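Local coordinates for cytolethal distending toxin protein C (Haemophilus ducreyi, PDB 1SR4) that assembles with toxin subunits A and B into a bacterial genotoxin and, as a lectin-like subunit, probably binds carbohydrate, at residues 21-24 and 29-32; 43-48 and 147-152. All blocks are in the same frame, centred on the assembly; numbering follows the deposited sequence.

Interaction 1: 21-24 and 29-32; sequences SLRS and QPVK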
loop_
_atom_site.group_PDB
_atom_site.type_symbol
_atom_site.label_atom_id
_atom_site.label_comp_id
_atom_site.label_asym_id
_atom_site.label_seq_id
_atom_site.Cartn_x
_atom_site.Cartn_y
_atom_site.Cartn_z
ATOM N N SER C 21 0.192 -12.968 7.567
ATOM C CA SER C 21 0.686 -13.588 8.781
ATOM C C SER C 21 0.469 -12.411 9.741
ATOM O O SER C 21 0.658 -11.255 9.360
ATOM C CB SER C 21 2.161 -13.985 8.718
ATOM O OG SER C 21 2.298 -15.335 8.277
ATOM N N LEU C 22 0.023 -12.706 10.954
ATOM C CA LEU C 22 -0.243 -11.687 11.958
ATOM C C LEU C 22 0.857 -11.787 12.999
ATOM O O LEU C 22 0.980 -12.812 13.661
ATOM C CB LEU C 22 -1.609 -11.964 12.593
ATOM C CG LEU C 22 -2.180 -10.989 13.626
ATOM C CD1 LEU C 22 -2.296 -9.585 13.039
ATOM C CD2 LEU C 22 -3.564 -11.498 14.049
ATOM N N ARG C 23 1.646 -10.723 13.146
ATOM C CA ARG C 23 2.758 -10.723 14.083
ATOM C C ARG C 23 2.714 -9.607 15.125
ATOM O O ARG C 23 2.379 -8.470 14.821
ATOM C CB ARG C 23 4.098 -10.585 13.334
ATOM C CG ARG C 23 4.463 -11.713 12.380
ATOM C CD ARG C 23 5.765 -11.384 11.669
ATOM N NE ARG C 23 6.147 -12.373 10.668
ATOM C CZ ARG C 23 7.069 -13.320 10.849
ATOM N NH1 ARG C 23 7.717 -13.416 12.008
ATOM N NH2 ARG C 23 7.349 -14.172 9.864
ATOM N N SER C 24 3.080 -9.939 16.350
ATOM C CA SER C 24 3.163 -8.935 17.407
ATOM C C SER C 24 4.406 -8.125 17.054
ATOM O O SER C 24 5.437 -8.708 16.717
ATOM C CB SER C 24 3.402 -9.605 18.761
ATOM O OG SER C 24 3.948 -8.672 19.684
ATOM N N GLN C 29 6.627 -12.705 16.676
ATOM C CA GLN C 29 6.162 -14.074 16.428
ATOM C C GLN C 29 4.807 -14.088 15.718
ATOM O O GLN C 29 3.907 -13.335 16.066
ATOM C CB GLN C 29 6.014 -14.841 17.748
ATOM C CG GLN C 29 7.304 -14.993 18.541
ATOM C CD GLN C 29 7.088 -15.761 19.828
ATOM O OE1 GLN C 29 6.198 -15.438 20.618
ATOM N NE2 GLN C 29 7.906 -16.779 20.052
ATOM N N PRO C 30 4.650 -14.932 14.694
ATOM C CA PRO C 30 3.340 -14.940 14.037
ATOM C C PRO C 30 2.330 -15.722 14.895
ATOM O O PRO C 30 2.699 -16.697 15.566
ATOM C CB PRO C 30 3.621 -15.633 12.705
ATOM C CG PRO C 30 4.759 -16.553 13.032
ATOM C CD PRO C 30 5.634 -15.749 13.959
ATOM N N VAL C 31 1.078 -15.272 14.902
ATOM C CA VAL C 31 0.028 -15.958 15.649
ATOM C C VAL C 31 -0.216 -17.208 14.813
ATOM O O VAL C 31 -0.350 -17.119 13.588
ATOM C CB VAL C 31 -1.255 -15.101 15.728
ATOM C CG1 VAL C 31 -2.358 -15.862 16.446
ATOM C CG2 VAL C 31 -0.951 -13.785 16.478
ATOM N N LYS C 32 -0.238 -18.370 15.456
ATOM C CA LYS C 32 -0.420 -19.622 14.728
ATOM C C LYS C 32 -1.773 -20.284 14.932
ATOM O O LYS C 32 -2.477 -20.002 15.903
ATOM C CB LYS C 32 0.667 -20.622 15.133
ATOM C CG LYS C 32 2.076 -20.299 14.628
ATOM C CD LYS C 32 3.010 -21.443 15.021
ATOM C CE LYS C 32 4.359 -21.376 14.315
ATOM N NZ LYS C 32 5.160 -22.610 14.603
HETATM O O HOH W 1 0.413 -15.319 11.594
#
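Leu22 O takes one hydrogen bond from the segment that doubles back past it, from Val31 N at 2.8 Å, and Pro30 CA adds a CA-H...O contact to the same oxygen at 3.2 Å. A water extends the pairing next door: it accepts from Leu22 N and lies 2.8 Å from Val31 O, a carbonyl that Trp46 NE1 also uses. In the fold this is strand 19-24 of the beta-trefoil meeting the loop that leaves it. They share a single backbone bridge, Arg23 with Pro30, and a CA-H contact to Gln29 O from Arg23 CA lies beside it. Side chains then pair off alongside each other. Val31 puts CG2 beside its own backbone N (CG1 is the anti branch, chi1 177°), and that methyl lies 4.2 Å from Leu22 CG. Arg23 runs extended from CG to NE along the proline, its CG 3.8 Å from Pro30 CA, and Pro30 CD sits over one face of the guanidinium, 3.7 Å from Arg23 NH1. The planar group is held by its nitrogens: NH1 bonds Ala28 O in the connection between the two segments, and NH2 bonds Gln66 O of the neighbouring subunit A.

Interaction 2: 43-48 and 147-152; sequences STHWEL and LPPFGP
His45 and Phe150 meet through one short bond. The ring nitrogen His45 NE2 donates to Phe150 O at 2.6 Å, with an N-H...O angle of 160°. The oxygen lies practically in the imidazole plane, whereas the donor is tilted 24° from the carbonyl plane. The second ring nitrogen, ND1, is hydrogen-bonded to Arg19 NH1; an arginine donor there is consistent with a neutral imidazole that keeps its proton on NE2. With both nitrogens engaged the ring has little freedom to turn.

Pro149 comes over one face. Its CB stands 3.4 Å from the centre of the His45 ring, only 11° off the normal, a close CH-pi contact. The same imidazole therefore reads two successive residues of the tail, one by its face and one by its edge.

Thr44 packs against the side chain of Phe150. Its OG1, set between the backbone N and the carbonyl carbon, lies 3.4 Å from Phe150 CB and 3.6 Å from Phe150 CD2, meeting the phenyl ring at its edge. Because it meets carbons there, the contact is packing; the same oxygen is hydrogen-bonded to Tyr41 O. Farther along, Gly151 O accepts from Gln66 NE2 of the neighbouring subunit A, and Pro149 packs on Gln247 of the neighbouring subunit B. The arrangement is consistent with the beta-trefoil of this family: after the last strand, 144-147, the chain folds across the residues leading into strand 46-50.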
loop_
_atom_site.group_PDB
_atom_site.type_symbol
_atom_site.label_atom_id
_atom_site.label_comp_id
_atom_site.label_asym_id
_atom_site.label_seq_id
_atom_site.Cartn_x
_atom_site.Cartn_y
_atom_site.Cartn_z
ATOM N N SER C 43 0.643 -23.050 9.123
ATOM C CA SER C 43 0.199 -22.829 10.487
ATOM C C SER C 43 0.369 -21.358 10.873
ATOM O O SER C 43 -0.126 -20.931 11.918
ATOM C CB SER C 43 0.983 -23.709 11.463
ATOM O OG SER C 43 2.352 -23.363 11.477
ATOM N N THR C 44 1.075 -20.590 10.039
ATOM C CA THR C 44 1.291 -19.167 10.318
ATOM C C THR C 44 0.467 -18.267 9.400
ATOM O O THR C 44 0.544 -17.031 9.500
ATOM C CB THR C 44 2.771 -18.752 10.151
ATOM O OG1 THR C 44 3.153 -18.915 8.778
ATOM C CG2 THR C 44 3.687 -19.601 11.037
ATOM N N HIS C 45 -0.322 -18.886 8.516
ATOM C CA HIS C 45 -1.157 -18.150 7.560
ATOM C C HIS C 45 -2.610 -17.990 7.991
ATOM O O HIS C 45 -3.185 -18.880 8.627
ATOM C CB HIS C 45 -1.190 -18.852 6.191
ATOM C CG HIS C 45 0.111 -18.835 5.453
ATOM N ND1 HIS C 45 0.179 -18.914 4.079
ATOM C CD2 HIS C 45 1.392 -18.780 5.890
ATOM C CE1 HIS C 45 1.446 -18.912 3.700
ATOM N NE2 HIS C 45 2.202 -18.833 4.778
ATOM N N TRP C 46 -3.187 -16.854 7.605
ATOM C CA TRP C 46 -4.585 -16.523 7.857
ATOM C C TRP C 46 -5.103 -15.791 6.640
ATOM O O TRP C 46 -4.336 -15.117 5.932
ATOM C CB TRP C 46 -4.747 -15.576 9.046
ATOM C CG TRP C 46 -4.188 -16.100 10.321
ATOM C CD1 TRP C 46 -2.945 -15.868 10.830
ATOM C CD2 TRP C 46 -4.861 -16.940 11.262
ATOM N NE1 TRP C 46 -2.806 -16.513 12.040
ATOM C CE2 TRP C 46 -3.971 -17.175 12.326
ATOM C CE3 TRP C 46 -6.137 -17.510 11.309
ATOM C CZ2 TRP C 46 -4.313 -17.965 13.431
ATOM C CZ3 TRP C 46 -6.480 -18.282 12.398
ATOM C CH2 TRP C 46 -5.571 -18.503 13.449
ATOM N N GLU C 47 -6.400 -15.932 6.398
ATOM C CA GLU C 47 -7.064 -15.221 5.320
ATOM C C GLU C 47 -7.780 -14.091 6.042
ATOM O O GLU C 47 -8.459 -14.316 7.054
ATOM C CB GLU C 47 -8.081 -16.119 4.615
ATOM C CG GLU C 47 -7.422 -17.321 3.946
ATOM C CD GLU C 47 -8.426 -18.287 3.353
ATOM O OE1 GLU C 47 -9.597 -18.280 3.800
ATOM O OE2 GLU C 47 -8.034 -19.063 2.455
ATOM N N LEU C 48 -7.624 -12.874 5.535
ATOM C CA LEU C 48 -8.247 -11.736 6.172
ATOM C C LEU C 48 -9.599 -11.493 5.532
ATOM O O LEU C 48 -9.663 -11.178 4.361
ATOM C CB LEU C 48 -7.353 -10.497 6.018
ATOM C CG LEU C 48 -7.827 -9.224 6.734
ATOM C CD1 LEU C 48 -7.714 -9.433 8.249
ATOM C CD2 LEU C 48 -6.967 -8.016 6.305
ATOM N N LEU C 147 1.174 -8.616 7.963
ATOM C CA LEU C 147 2.259 -8.768 6.997
ATOM C C LEU C 147 2.157 -9.911 5.996
ATOM O O LEU C 147 1.262 -10.751 6.082
ATOM C CB LEU C 147 3.572 -8.913 7.795
ATOM C CG LEU C 147 3.913 -7.726 8.720
ATOM C CD1 LEU C 147 4.924 -8.121 9.789
ATOM C CD2 LEU C 147 4.466 -6.581 7.880
ATOM N N PRO C 148 3.089 -9.950 5.019
ATOM C CA PRO C 148 3.057 -11.032 4.029
ATOM C C PRO C 148 3.114 -12.364 4.799
ATOM O O PRO C 148 3.697 -12.446 5.884
ATOM C CB PRO C 148 4.317 -10.774 3.192
ATOM C CG PRO C 148 4.463 -9.248 3.251
ATOM C CD PRO C 148 4.164 -8.977 4.719
ATOM N N PRO C 149 2.504 -13.422 4.249
ATOM C CA PRO C 149 2.502 -14.724 4.919
ATOM C C PRO C 149 3.865 -15.395 4.963
ATOM O O PRO C 149 4.569 -15.472 3.944
ATOM C CB PRO C 149 1.471 -15.507 4.123
ATOM C CG PRO C 149 1.617 -14.925 2.715
ATOM C CD PRO C 149 1.685 -13.452 3.018
ATOM N N PHE C 150 4.246 -15.871 6.151
ATOM C CA PHE C 150 5.533 -16.528 6.333
ATOM C C PHE C 150 5.672 -17.781 5.463
ATOM O O PHE C 150 4.729 -18.568 5.306
ATOM C CB PHE C 150 5.726 -16.950 7.799
ATOM C CG PHE C 150 6.873 -17.909 7.999
ATOM C CD1 PHE C 150 8.186 -17.439 8.068
ATOM C CD2 PHE C 150 6.645 -19.295 8.020
ATOM C CE1 PHE C 150 9.270 -18.328 8.144
ATOM C CE2 PHE C 150 7.711 -20.204 8.095
ATOM C CZ PHE C 150 9.034 -19.723 8.156
ATOM N N GLY C 151 6.866 -17.987 4.926
ATOM C CA GLY C 151 7.090 -19.174 4.124
ATOM C C GLY C 151 7.808 -18.871 2.830
ATOM O O GLY C 151 8.411 -17.808 2.677
ATOM N N PRO C 152 7.768 -19.808 1.876
ATOM C CA PRO C 152 8.420 -19.636 0.578
ATOM C C PRO C 152 7.649 -18.668 -0.289
ATOM O O PRO C 152 6.480 -18.387 -0.041
ATOM C CB PRO C 152 8.413 -21.045 0.009
ATOM C CG PRO C 152 7.112 -21.595 0.528
ATOM C CD PRO C 152 7.105 -21.122 1.971
#

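In the fold
Interactions 1 and 2 come in series along the chain, with centres about 8 Å apart on the same side of the chain's centre. Both reach the six-stranded antiparallel sheet, in which strand 19-24 runs between strand 46-50 and strand 144-147. The first and last of these strands are thus side by side, as expected when a beta-trefoil closes on itself. Ser21 joins the two contacts: its OG bonds Thr44 O and Phe150 N, and its backbone pairs with Leu147. Both sites also face subunit A, where Gln66 of that subunit accepts from Arg23 in one and donates to Gly151 in the other, so fold closure and toxin assembly meet in the same region.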